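Local atomic coordinates of transcriptional regulators (LACI-FAMILY TRANSCRIPTIONAL REGULATORY PROTEIN) (Corynebacterium glutamicum, PDB entry 3GYB), a protein that probably binds DNA as a LacI-family transcription factor, and carries a magnesium ion in its periplasmic-binding-protein-like domain. Residues W19-I24 / N213-Q218; I12-N17 / P157-A162; S207-D212 / P261-R266; I186-A191 / I222-I227. One frame throughout, in Å; residues are numbered along the deposited sequence.

Interaction 1. Residues W19-I24 / N213-Q218; sequences WFIDLI and NTPLAQ
Asp-22 faces the loop at Asn-213 across a layer of water, and its short acidic side chain suits the second shell of the magnesium, whose ligands Ser-231 and water 1 it meets. Its CB points toward 213-218, and a chi1 of 60° sets CG between the backbone N and the carbonyl carbon. From CG the two oxygens part company. OD1 is hydrogen-bonded to Ser-231 OG. OD2 stays 4.4 Å from Asn-213 O, and three waters gather at it instead. Water 1 lies between OD2 and Asn-213 O; water 2 leads weakly to Asn-213 ND2; water 3 gives OD2 a bond of 2.8 Å and accepts from Gln-218 NE2. That amide nitrogen also reaches Asn-213 O at 3.1 Å, from 46° above the carbonyl plane.

Apolar contact is sparse: Ile-21 CD1 meets Pro-215 CG at 4.4 Å, while Thr-214 CG2 lies 3.9 Å from Trp-19 N. Thr-214 also N-caps the short helix, its OG1 accepting from Ala-217 N. The contact probably joins the two lobes of the periplasmic-binding-protein-like fold, between the start of helix 21-31 and helix 215-218. Ser-16 of the second subunit packs against Ile-21. Helix 231-246 packs against Asp-22.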
loop_
_atom_site.group_PDB
_atom_site.type_symbol
_atom_site.label_atom_id
_atom_site.label_comp_id
_atom_site.label_asym_id
_atom_site.label_seq_id
_atom_site.Cartn_x
_atom_site.Cartn_y
_atom_site.Cartn_z
ATOM N N TRP A 19 0.356 -2.979 5.822
ATOM C CA TRP A 19 0.685 -3.181 7.230
ATOM C C TRP A 19 2.172 -3.495 7.445
ATOM O O TRP A 19 2.754 -3.153 8.480
ATOM C CB TRP A 19 -0.139 -4.341 7.808
ATOM C CG TRP A 19 0.440 -5.697 7.489
ATOM C CD1 TRP A 19 0.323 -6.392 6.316
ATOM C CD2 TRP A 19 1.301 -6.476 8.329
ATOM N NE1 TRP A 19 1.063 -7.551 6.374
ATOM C CE2 TRP A 19 1.674 -7.627 7.600
ATOM C CE3 TRP A 19 1.796 -6.309 9.631
ATOM C CZ2 TRP A 19 2.522 -8.606 8.126
ATOM C CZ3 TRP A 19 2.639 -7.285 10.156
ATOM C CH2 TRP A 19 2.993 -8.418 9.403
ATOM N N PHE A 20 2.775 -4.138 6.452
ATOM C CA PHE A 20 4.167 -4.585 6.508
ATOM C C PHE A 20 5.246 -3.564 6.153
ATOM O O PHE A 20 6.427 -3.796 6.417
ATOM C CB PHE A 20 4.328 -5.777 5.570
ATOM C CG PHE A 20 4.196 -5.405 4.117
ATOM C CD1 PHE A 20 5.304 -4.969 3.394
ATOM C CD2 PHE A 20 2.951 -5.411 3.494
ATOM C CE1 PHE A 20 5.173 -4.538 2.074
ATOM C CE2 PHE A 20 2.811 -4.981 2.171
ATOM C CZ PHE A 20 3.923 -4.544 1.464
ATOM N N ILE A 21 4.854 -2.447 5.554
ATOM C CA ILE A 21 5.834 -1.459 5.121
ATOM C C ILE A 21 6.838 -0.976 6.164
ATOM O O ILE A 21 8.047 -1.080 5.936
ATOM C CB ILE A 21 5.139 -0.257 4.447
ATOM C CG1 ILE A 21 4.404 -0.744 3.187
ATOM C CG2 ILE A 21 6.169 0.801 4.062
ATOM C CD1 ILE A 21 3.717 0.358 2.392
ATOM N N ASP A 22 6.381 -0.461 7.301
ATOM C CA ASP A 22 7.355 -0.010 8.288
ATOM C C ASP A 22 8.005 -1.173 9.040
ATOM O O ASP A 22 9.022 -0.993 9.711
ATOM C CB ASP A 22 6.759 1.035 9.256
ATOM C CG ASP A 22 5.573 0.524 10.049
ATOM O OD1 ASP A 22 5.461 -0.695 10.260
ATOM O OD2 ASP A 22 4.759 1.374 10.486
ATOM N N LEU A 23 7.432 -2.368 8.917
ATOM C CA LEU A 23 8.023 -3.545 9.553
ATOM C C LEU A 23 9.265 -3.908 8.737
ATOM O O LEU A 23 10.325 -4.208 9.294
ATOM C CB LEU A 23 7.030 -4.717 9.562
ATOM C CG LEU A 23 7.466 -6.015 10.258
ATOM C CD1 LEU A 23 6.233 -6.811 10.650
ATOM C CD2 LEU A 23 8.369 -6.836 9.358
ATOM N N ILE A 24 9.139 -3.869 7.412
ATOM C CA ILE A 24 10.270 -4.190 6.550
ATOM C C ILE A 24 11.326 -3.100 6.668
ATOM O O ILE A 24 12.524 -3.383 6.631
ATOM C CB ILE A 24 9.840 -4.339 5.072
ATOM C CG1 ILE A 24 8.894 -5.535 4.929
ATOM C CG2 ILE A 24 11.067 -4.545 4.186
ATOM C CD1 ILE A 24 8.546 -5.868 3.487
ATOM N N ASN A 213 -2.089 0.947 12.057
ATOM C CA ASN A 213 -1.462 2.256 11.856
ATOM C C ASN A 213 -0.632 2.239 10.573
ATOM O O ASN A 213 0.560 2.587 10.559
ATOM C CB ASN A 213 -0.566 2.675 13.022
ATOM C CG ASN A 213 -0.100 4.119 12.877
ATOM O OD1 ASN A 213 -0.887 4.983 12.494
ATOM N ND2 ASN A 213 1.170 4.386 13.172
ATOM N N THR A 214 -1.285 1.818 9.496
ATOM C CA THR A 214 -0.680 1.760 8.171
ATOM C C THR A 214 -0.395 3.188 7.721
ATOM O O THR A 214 -0.927 4.143 8.289
ATOM C CB THR A 214 -1.661 1.183 7.140
ATOM O OG1 THR A 214 -2.881 1.937 7.191
ATOM C CG2 THR A 214 -1.948 -0.281 7.406
ATOM N N PRO A 215 0.453 3.354 6.696
ATOM C CA PRO A 215 0.759 4.702 6.206
ATOM C C PRO A 215 -0.537 5.379 5.741
ATOM O O PRO A 215 -0.698 6.590 5.869
ATOM C CB PRO A 215 1.718 4.433 5.051
ATOM C CG PRO A 215 2.459 3.219 5.522
ATOM C CD PRO A 215 1.341 2.354 6.076
ATOM N N LEU A 216 -1.463 4.582 5.213
ATOM C CA LEU A 216 -2.749 5.095 4.744
ATOM C C LEU A 216 -3.522 5.755 5.882
ATOM O O LEU A 216 -4.121 6.822 5.715
ATOM C CB LEU A 216 -3.598 3.956 4.160
ATOM C CG LEU A 216 -3.121 3.259 2.884
ATOM C CD1 LEU A 216 -3.973 2.021 2.629
ATOM C CD2 LEU A 216 -3.209 4.218 1.708
ATOM N N ALA A 217 -3.512 5.116 7.046
ATOM C CA ALA A 217 -4.220 5.649 8.202
ATOM C C ALA A 217 -3.632 6.980 8.638
ATOM O O ALA A 217 -4.331 7.819 9.200
ATOM C CB ALA A 217 -4.153 4.645 9.364
ATOM N N GLN A 218 -2.345 7.156 8.359
ATOM C CA GLN A 218 -1.598 8.359 8.722
ATOM C C GLN A 218 -1.839 9.565 7.820
ATOM O O GLN A 218 -1.481 10.691 8.177
ATOM C CB GLN A 218 -0.102 8.042 8.727
ATOM C CG GLN A 218 0.314 6.966 9.721
ATOM C CD GLN A 218 1.730 6.488 9.486
ATOM O OE1 GLN A 218 2.618 7.284 9.186
ATOM N NE2 GLN A 218 1.954 5.183 9.630
HETATM O O HOH W 1 2.368 0.561 10.492
HETATM O O HOH W 2 3.909 2.483 13.010
HETATM O O HOH W 3 4.621 4.006 9.436
#

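Interaction 2. Residues I12-N17 / P157-A162; sequences IDDYSN and PAVEHA
Asp-14 and Asn-17 both hold CG anti to the backbone N (chi1 -177° and 180°), and these extended side chains reach toward Val-159 and Ala-158. The touch is light. Asp-14 OD2 comes within 4.3 Å of Val-159 CG1, and Asn-17 ND2 lies 4.3 Å from Ala-158 CB, so polar tips rest against small methyl groups and the closer link is made by water. Water 4 donates to Asp-14 OD2 at 3.1 Å and to Ala-158 O at 2.9 Å; both are acceptors, so a water that donates to each can join them.

The other oxygen of Asp-14 works within its own loop. OD1 accepts from Ser-16 N at 2.7 Å, the donor standing 59° out of the carboxylate plane, and this closes an Asx turn. Asn-17 N bonds to Asp-14 O as well, in a type I beta turn from Asp-14 to Asn-17 that overlaps it. Asp suits the first position because its short side chain can meet the amide two residues on; the bond at OD1 helps orient the carboxylate, leaving OD2 turned to the water.

The loop following strand 7-12 thus meets the loop entering helix 160-173, with Val-159 at its N-cap, probably joining the two lobes of the periplasmic-binding-protein-like fold. Ile-186 of helix 185-198 packs against both Asn-17 and Ala-158, and Tyr-15 sets its ring edge-to-face with Phe-20 of the second subunit.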
loop_
_atom_site.group_PDB
_atom_site.type_symbol
_atom_site.label_atom_id
_atom_site.label_comp_id
_atom_site.label_asym_id
_atom_site.label_seq_id
_atom_site.Cartn_x
_atom_site.Cartn_y
_atom_site.Cartn_z
ATOM N N ILE A 12 5.349 -11.909 2.680
ATOM C CA ILE A 12 4.163 -11.162 3.083
ATOM C C ILE A 12 3.006 -11.700 2.260
ATOM O O ILE A 12 3.220 -12.411 1.279
ATOM C CB ILE A 12 4.303 -9.650 2.826
ATOM C CG1 ILE A 12 4.504 -9.396 1.333
ATOM C CG2 ILE A 12 5.461 -9.092 3.648
ATOM C CD1 ILE A 12 4.349 -7.935 0.943
ATOM N N ASP A 13 1.780 -11.370 2.645
ATOM C CA ASP A 13 0.631 -11.877 1.912
ATOM C C ASP A 13 0.192 -11.089 0.695
ATOM O O ASP A 13 0.037 -11.651 -0.387
ATOM C CB ASP A 13 -0.589 -12.000 2.829
ATOM C CG ASP A 13 -0.499 -13.176 3.765
ATOM O OD1 ASP A 13 -0.205 -14.287 3.283
ATOM O OD2 ASP A 13 -0.728 -12.986 4.975
ATOM N N ASP A 14 0.008 -9.787 0.872
ATOM C CA ASP A 14 -0.535 -8.959 -0.198
ATOM C C ASP A 14 0.030 -7.537 -0.204
ATOM O O ASP A 14 -0.021 -6.841 0.802
ATOM C CB ASP A 14 -2.052 -8.953 0.019
ATOM C CG ASP A 14 -2.817 -8.201 -1.038
ATOM O OD1 ASP A 14 -2.200 -7.584 -1.925
ATOM O OD2 ASP A 14 -4.063 -8.236 -0.958
ATOM N N TYR A 15 0.566 -7.108 -1.344
ATOM C CA TYR A 15 1.122 -5.763 -1.458
ATOM C C TYR A 15 0.053 -4.688 -1.254
ATOM O O TYR A 15 0.375 -3.539 -0.943
ATOM C CB TYR A 15 1.785 -5.579 -2.830
ATOM C CG TYR A 15 3.166 -6.189 -2.920
ATOM C CD1 TYR A 15 4.230 -5.642 -2.202
ATOM C CD2 TYR A 15 3.407 -7.319 -3.698
ATOM C CE1 TYR A 15 5.501 -6.208 -2.253
ATOM C CE2 TYR A 15 4.681 -7.898 -3.755
ATOM C CZ TYR A 15 5.718 -7.332 -3.027
ATOM O OH TYR A 15 6.974 -7.889 -3.061
ATOM N N SER A 16 -1.212 -5.068 -1.427
ATOM C CA SER A 16 -2.336 -4.142 -1.276
ATOM C C SER A 16 -2.635 -3.764 0.175
ATOM O O SER A 16 -3.368 -2.805 0.432
ATOM C CB SER A 16 -3.596 -4.734 -1.918
ATOM O OG SER A 16 -3.437 -4.881 -3.320
ATOM N N ASN A 17 -2.079 -4.522 1.116
ATOM C CA ASN A 17 -2.264 -4.253 2.543
ATOM C C ASN A 17 -0.903 -3.795 3.065
ATOM O O ASN A 17 -0.035 -4.616 3.350
ATOM C CB ASN A 17 -2.720 -5.527 3.267
ATOM C CG ASN A 17 -2.926 -5.310 4.756
ATOM O OD1 ASN A 17 -2.848 -4.182 5.244
ATOM N ND2 ASN A 17 -3.190 -6.391 5.484
ATOM N N PRO A 157 -9.709 -13.115 3.510
ATOM C CA PRO A 157 -8.530 -12.273 3.726
ATOM C C PRO A 157 -8.872 -10.795 3.859
ATOM O O PRO A 157 -9.942 -10.349 3.438
ATOM C CB PRO A 157 -7.686 -12.554 2.490
ATOM C CG PRO A 157 -8.733 -12.707 1.431
ATOM C CD PRO A 157 -9.770 -13.580 2.112
ATOM N N ALA A 158 -7.950 -10.040 4.443
ATOM C CA ALA A 158 -8.143 -8.612 4.628
ATOM C C ALA A 158 -7.949 -7.876 3.309
ATOM O O ALA A 158 -6.826 -7.741 2.821
ATOM C CB ALA A 158 -7.162 -8.088 5.658
ATOM N N VAL A 159 -9.053 -7.418 2.727
ATOM C CA VAL A 159 -9.016 -6.679 1.472
ATOM C C VAL A 159 -10.019 -5.537 1.555
ATOM O O VAL A 159 -11.064 -5.662 2.191
ATOM C CB VAL A 159 -9.352 -7.579 0.263
ATOM C CG1 VAL A 159 -8.220 -8.569 0.024
ATOM C CG2 VAL A 159 -10.652 -8.314 0.507
ATOM N N GLU A 160 -9.696 -4.420 0.913
ATOM C CA GLU A 160 -10.564 -3.254 0.950
ATOM C C GLU A 160 -11.954 -3.507 0.395
ATOM O O GLU A 160 -12.941 -3.100 0.996
ATOM C CB GLU A 160 -9.911 -2.086 0.198
ATOM C CG GLU A 160 -10.715 -0.781 0.181
ATOM C CD GLU A 160 -11.855 -0.777 -0.825
ATOM O OE1 GLU A 160 -11.723 -1.422 -1.888
ATOM O OE2 GLU A 160 -12.876 -0.104 -0.566
ATOM N N HIS A 161 -12.042 -4.187 -0.743
ATOM C CA HIS A 161 -13.350 -4.416 -1.335
ATOM C C HIS A 161 -14.309 -5.144 -0.404
ATOM O O HIS A 161 -15.484 -4.785 -0.323
ATOM C CB HIS A 161 -13.242 -5.187 -2.649
ATOM C CG HIS A 161 -14.538 -5.259 -3.395
ATOM N ND1 HIS A 161 -15.084 -4.169 -4.038
ATOM C CD2 HIS A 161 -15.431 -6.268 -3.541
ATOM C CE1 HIS A 161 -16.257 -4.502 -4.547
ATOM N NE2 HIS A 161 -16.491 -5.770 -4.259
ATOM N N ALA A 162 -13.821 -6.163 0.294
ATOM C CA ALA A 162 -14.673 -6.900 1.223
ATOM C C ALA A 162 -15.065 -6.015 2.403
ATOM O O ALA A 162 -16.163 -6.133 2.936
ATOM C CB ALA A 162 -13.961 -8.155 1.717
HETATM O O HOH W 4 -5.361 -6.116 0.876
#

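Interaction 3. Residues S207-D212 / P261-R266; sequences SIIGYD and PSLIER. With MG (magnesium ion), chain C.
Ile-209 and Leu-263 meet across the sheet of the C-terminal lobe of what is, by family, a type I periplasmic-binding-protein fold. Their strands, 207-211 and 258-264, are not neighbours: strand 226-228 runs between them, which is why matching CA atoms stay about 9 Å apart and side chains alone span the gap. The touching parts run nearly antiparallel, 159° apart.

Packing is tightest where Ile-209 CD1 meets Leu-263 CD1 at 3.7 Å. The two side chains cross at about a right angle; Ile-209 reaches over because its CG1 is anti to the backbone N (chi1 177°). The flexible ethyl arm of Ile-209 and the forked end of Leu-263 suit an apolar place beneath helix 102-115, whose Leu-113 packs on Ile-209. The solvent side lies at Leu-263, partly exposed beside His-112, and at exposed Glu-265.

Looser, though buried, is the other end, where Tyr-211 OH lies 4.1 Å from Pro-261 CB. The hydroxyl is hydrogen-bonded to Asn-100 ND2, and the ring makes a cation-pi contact with Arg-134, so a tyrosine can be buried here.

The magnesium lies just past the strand. It takes three waters, Asp-229 OD1, Ser-231 OG and one backbone oxygen, Asp-212 O, at 2.2 Å.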
loop_
_atom_site.group_PDB
_atom_site.type_symbol
_atom_site.label_atom_id
_atom_site.label_comp_id
_atom_site.label_asym_id
_atom_site.label_seq_id
_atom_site.Cartn_x
_atom_site.Cartn_y
_atom_site.Cartn_z
ATOM N N SER A 207 -18.646 5.903 14.176
ATOM C CA SER A 207 -17.245 5.866 14.594
ATOM C C SER A 207 -16.590 4.619 14.011
ATOM O O SER A 207 -17.213 3.558 13.955
ATOM C CB SER A 207 -17.119 5.820 16.121
ATOM O OG SER A 207 -17.307 7.106 16.695
ATOM N N ILE A 208 -15.344 4.753 13.565
ATOM C CA ILE A 208 -14.608 3.625 13.006
ATOM C C ILE A 208 -13.175 3.607 13.523
ATOM O O ILE A 208 -12.475 4.616 13.473
ATOM C CB ILE A 208 -14.554 3.680 11.454
ATOM C CG1 ILE A 208 -15.957 3.479 10.872
ATOM C CG2 ILE A 208 -13.609 2.600 10.929
ATOM C CD1 ILE A 208 -16.032 3.658 9.359
ATOM N N ILE A 209 -12.742 2.462 14.036
ATOM C CA ILE A 209 -11.373 2.351 14.509
ATOM C C ILE A 209 -10.740 1.144 13.825
ATOM O O ILE A 209 -11.357 0.079 13.726
ATOM C CB ILE A 209 -11.299 2.222 16.059
ATOM C CG1 ILE A 209 -9.839 2.043 16.490
ATOM C CG2 ILE A 209 -12.185 1.074 16.538
ATOM C CD1 ILE A 209 -9.595 2.232 17.982
ATOM N N GLY A 210 -9.521 1.332 13.327
ATOM C CA GLY A 210 -8.823 0.262 12.638
ATOM C C GLY A 210 -7.734 -0.380 13.471
ATOM O O GLY A 210 -7.737 -0.274 14.698
ATOM N N TYR A 211 -6.788 -1.033 12.805
ATOM C CA TYR A 211 -5.694 -1.718 13.484
ATOM C C TYR A 211 -4.544 -1.865 12.492
ATOM O O TYR A 211 -4.753 -2.331 11.374
ATOM C CB TYR A 211 -6.172 -3.108 13.943
ATOM C CG TYR A 211 -5.407 -3.732 15.101
ATOM C CD1 TYR A 211 -6.071 -4.105 16.272
ATOM C CD2 TYR A 211 -4.041 -3.986 15.014
ATOM C CE1 TYR A 211 -5.394 -4.719 17.323
ATOM C CE2 TYR A 211 -3.350 -4.602 16.067
ATOM C CZ TYR A 211 -4.038 -4.964 17.213
ATOM O OH TYR A 211 -3.364 -5.577 18.252
ATOM N N ASP A 212 -3.352 -1.436 12.911
ATOM C CA ASP A 212 -2.103 -1.498 12.138
ATOM C C ASP A 212 -1.372 -0.168 12.008
ATOM O O ASP A 212 -0.164 -0.154 11.870
ATOM C CB ASP A 212 -2.302 -2.022 10.706
ATOM C CG ASP A 212 -2.593 -3.510 10.650
ATOM O OD1 ASP A 212 -2.434 -4.198 11.680
ATOM O OD2 ASP A 212 -2.977 -3.984 9.560
ATOM N N PRO A 261 0.685 -3.067 21.991
ATOM C CA PRO A 261 0.026 -2.201 21.011
ATOM C C PRO A 261 -0.451 -0.954 21.752
ATOM O O PRO A 261 -0.421 -0.906 22.984
ATOM C CB PRO A 261 -1.124 -3.064 20.519
ATOM C CG PRO A 261 -1.532 -3.786 21.771
ATOM C CD PRO A 261 -0.190 -4.196 22.363
ATOM N N SER A 262 -0.887 0.060 21.011
ATOM C CA SER A 262 -1.359 1.285 21.637
ATOM C C SER A 262 -2.345 2.011 20.737
ATOM O O SER A 262 -2.330 1.845 19.521
ATOM C CB SER A 262 -0.178 2.203 21.965
ATOM O OG SER A 262 0.611 2.455 20.814
ATOM N N LEU A 263 -3.210 2.806 21.353
ATOM C CA LEU A 263 -4.215 3.562 20.621
ATOM C C LEU A 263 -3.656 4.853 20.038
ATOM O O LEU A 263 -2.929 5.586 20.709
ATOM C CB LEU A 263 -5.381 3.902 21.555
ATOM C CG LEU A 263 -6.414 4.909 21.038
ATOM C CD1 LEU A 263 -7.215 4.291 19.902
ATOM C CD2 LEU A 263 -7.337 5.313 22.176
ATOM N N ILE A 264 -3.994 5.121 18.779
ATOM C CA ILE A 264 -3.578 6.353 18.125
ATOM C C ILE A 264 -4.885 7.005 17.715
ATOM O O ILE A 264 -5.581 6.519 16.821
ATOM C CB ILE A 264 -2.726 6.105 16.866
ATOM C CG1 ILE A 264 -1.405 5.430 17.248
ATOM C CG2 ILE A 264 -2.440 7.432 16.172
ATOM C CD1 ILE A 264 -0.495 5.158 16.062
ATOM N N GLU A 265 -5.230 8.090 18.392
ATOM C CA GLU A 265 -6.466 8.788 18.102
ATOM C C GLU A 265 -6.309 9.795 16.979
ATOM O O GLU A 265 -5.442 10.678 17.025
ATOM C CB GLU A 265 -6.985 9.499 19.352
ATOM C CG GLU A 265 -7.412 8.563 20.465
ATOM C CD GLU A 265 -8.069 9.300 21.613
ATOM O OE1 GLU A 265 -9.158 9.881 21.408
ATOM O OE2 GLU A 265 -7.494 9.303 22.723
ATOM N N ARG A 266 -7.144 9.644 15.959
ATOM C CA ARG A 266 -7.135 10.566 14.844
ATOM C C ARG A 266 -8.540 11.130 14.681
ATOM O O ARG A 266 -9.137 11.561 15.669
ATOM C CB ARG A 266 -6.625 9.892 13.567
ATOM C CG ARG A 266 -5.136 9.535 13.662
ATOM C CD ARG A 266 -4.460 9.401 12.302
ATOM N NE ARG A 266 -3.033 9.113 12.463
ATOM C CZ ARG A 266 -2.513 7.890 12.542
ATOM N NH1 ARG A 266 -3.296 6.818 12.459
ATOM N NH2 ARG A 266 -1.209 7.737 12.737
HETATM MG MG MG C . 1.836 -0.945 12.054
HETATM O O HOH W 1 2.368 0.561 10.492
HETATM O O HOH W 5 2.307 0.559 13.552
HETATM O O HOH W 6 1.382 -2.623 10.683
#

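Interaction 4. Residues I186-A191 / I222-I227; sequences ITAIGA and INLTTI
Residues 186-191 form a regular helical turn and a half, whereas 222-227 turns at Ile-222 and Asn-223, is extended only from Leu-224 on, and leads into strand 226-228. Between Ile-222 and Leu-224, Asn-223 adopts left-handed helical angles (phi 42°, psi 56°), a conformation asparagine tolerates well, and the residues on its two sides both aim their CB toward the helix. The backbones stay apart, with CA atoms 8.4 Å from Ala-188 to Leu-224 and 7.9 Å from Ile-189 to Ile-222.

The CB of Ala-188 points toward the other segment, and its lone methyl leaves room for a larger partner: CB meets Leu-224 CD1 at 3.8 Å. The helix is the beta-alpha-beta crossover between strands 179-182 and 207-211. This face of it packs on the chain leading into strand 226-228, the neighbour of 207-211.

Ile-189 works by its far end. Its CG1 lies anti to the carbonyl carbon (chi1 -61°), and CD1 then settles against two carbons of Ile-222, CG2 at 3.7 Å and CD1 at 3.8 Å, the side chains crossing at about a right angle. Leu-192, one helical turn on from Ala-188, touches both Ile-222 and Leu-224, while Leu-221 of the second subunit packs on Ile-189.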
loop_
_atom_site.group_PDB
_atom_site.type_symbol
_atom_site.label_atom_id
_atom_site.label_comp_id
_atom_site.label_asym_id
_atom_site.label_seq_id
_atom_site.Cartn_x
_atom_site.Cartn_y
_atom_site.Cartn_z
ATOM N N ILE A 186 -6.820 -1.787 6.297
ATOM C CA ILE A 186 -7.270 -1.929 4.918
ATOM C C ILE A 186 -8.766 -2.235 4.888
ATOM O O ILE A 186 -9.494 -1.735 4.035
ATOM C CB ILE A 186 -6.446 -3.011 4.167
ATOM C CG1 ILE A 186 -6.713 -2.913 2.664
ATOM C CG2 ILE A 186 -6.775 -4.395 4.683
ATOM C CD1 ILE A 186 -6.322 -1.569 2.063
ATOM N N THR A 187 -9.232 -3.033 5.839
ATOM C CA THR A 187 -10.654 -3.338 5.904
ATOM C C THR A 187 -11.412 -2.058 6.281
ATOM O O THR A 187 -12.498 -1.790 5.762
ATOM C CB THR A 187 -10.920 -4.452 6.939
ATOM O OG1 THR A 187 -10.334 -5.671 6.462
ATOM C CG2 THR A 187 -12.426 -4.667 7.144
ATOM N N ALA A 188 -10.820 -1.262 7.168
ATOM C CA ALA A 188 -11.436 -0.012 7.617
ATOM C C ALA A 188 -11.594 0.986 6.474
ATOM O O ALA A 188 -12.521 1.802 6.484
ATOM C CB ALA A 188 -10.610 0.612 8.755
ATOM N N ILE A 189 -10.685 0.937 5.503
ATOM C CA ILE A 189 -10.771 1.828 4.350
ATOM C C ILE A 189 -12.077 1.505 3.632
ATOM O O ILE A 189 -12.772 2.398 3.149
ATOM C CB ILE A 189 -9.585 1.626 3.374
ATOM C CG1 ILE A 189 -8.265 1.921 4.087
ATOM C CG2 ILE A 189 -9.745 2.535 2.163
ATOM C CD1 ILE A 189 -8.216 3.274 4.742
ATOM N N GLY A 190 -12.405 0.214 3.569
ATOM C CA GLY A 190 -13.648 -0.201 2.943
ATOM C C GLY A 190 -14.834 0.287 3.755
ATOM O O GLY A 190 -15.839 0.754 3.204
ATOM N N ALA A 191 -14.723 0.186 5.075
ATOM C CA ALA A 191 -15.793 0.635 5.957
ATOM C C ALA A 191 -16.030 2.133 5.793
ATOM O O ALA A 191 -17.173 2.590 5.795
ATOM C CB ALA A 191 -15.447 0.314 7.409
ATOM N N ILE A 222 -7.375 10.258 4.944
ATOM C CA ILE A 222 -8.037 9.171 5.651
ATOM C C ILE A 222 -8.096 9.457 7.154
ATOM O O ILE A 222 -9.141 9.263 7.783
ATOM C CB ILE A 222 -7.318 7.849 5.338
ATOM C CG1 ILE A 222 -7.359 7.619 3.819
ATOM C CG2 ILE A 222 -7.978 6.698 6.073
ATOM C CD1 ILE A 222 -6.598 6.392 3.346
ATOM N N ASN A 223 -6.979 9.914 7.717
ATOM C CA ASN A 223 -6.912 10.302 9.128
ATOM C C ASN A 223 -7.654 9.318 10.033
ATOM O O ASN A 223 -8.523 9.702 10.813
ATOM C CB ASN A 223 -7.521 11.701 9.261
ATOM C CG ASN A 223 -7.130 12.392 10.548
ATOM O OD1 ASN A 223 -6.000 12.278 11.005
ATOM N ND2 ASN A 223 -8.068 13.130 11.130
ATOM N N LEU A 224 -7.255 8.056 9.944
ATOM C CA LEU A 224 -7.887 6.952 10.666
ATOM C C LEU A 224 -7.430 6.656 12.099
ATOM O O LEU A 224 -6.243 6.438 12.348
ATOM C CB LEU A 224 -7.690 5.677 9.834
ATOM C CG LEU A 224 -8.726 4.571 9.589
ATOM C CD1 LEU A 224 -7.948 3.277 9.360
ATOM C CD2 LEU A 224 -9.706 4.406 10.733
ATOM N N THR A 225 -8.380 6.622 13.032
ATOM C CA THR A 225 -8.070 6.270 14.416
ATOM C C THR A 225 -7.782 4.775 14.311
ATOM O O THR A 225 -8.545 4.033 13.695
ATOM C CB THR A 225 -9.274 6.536 15.327
ATOM O OG1 THR A 225 -9.470 7.951 15.422
ATOM C CG2 THR A 225 -9.051 5.957 16.723
ATOM N N THR A 226 -6.686 4.332 14.913
ATOM C CA THR A 226 -6.283 2.942 14.771
ATOM C C THR A 226 -5.421 2.463 15.933
ATOM O O THR A 226 -4.911 3.259 16.722
ATOM C CB THR A 226 -5.476 2.806 13.448
ATOM O OG1 THR A 226 -5.070 1.453 13.233
ATOM C CG2 THR A 226 -4.236 3.698 13.510
ATOM N N ILE A 227 -5.268 1.150 16.033
ATOM C CA ILE A 227 -4.433 0.558 17.070
ATOM C C ILE A 227 -3.051 0.336 16.468
ATOM O O ILE A 227 -2.909 -0.344 15.452
ATOM C CB ILE A 227 -4.982 -0.810 17.527
ATOM C CG1 ILE A 227 -6.369 -0.637 18.156
ATOM C CG2 ILE A 227 -3.993 -1.472 18.481
ATOM C CD1 ILE A 227 -6.418 0.326 19.330
#

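In the fold
Interactions 3 and 4 lie closest, their centres about 8 Å apart; they share the sheet, where Gly-210 N pairs with Thr-225 O. Interactions 1 and 4, centres about 12 Å apart, join through Ala-217 O and Leu-224 N; water 1 ties interaction 1 to interaction 3 beside the magnesium. Interactions 2 and 3 have centres about 18 Å apart. Along the chain the segments of interaction 1 alternate with those of 2, 3 and 4, and those of 3 and 4 alternate too; interaction 2 closes before 3 and 4 open. Interactions 1 and 2 pair early segments with late ones, so both probably bridge the two lobes. Interactions 1, 2 and 4 also touch the second subunit, so they lie near the dimer interface.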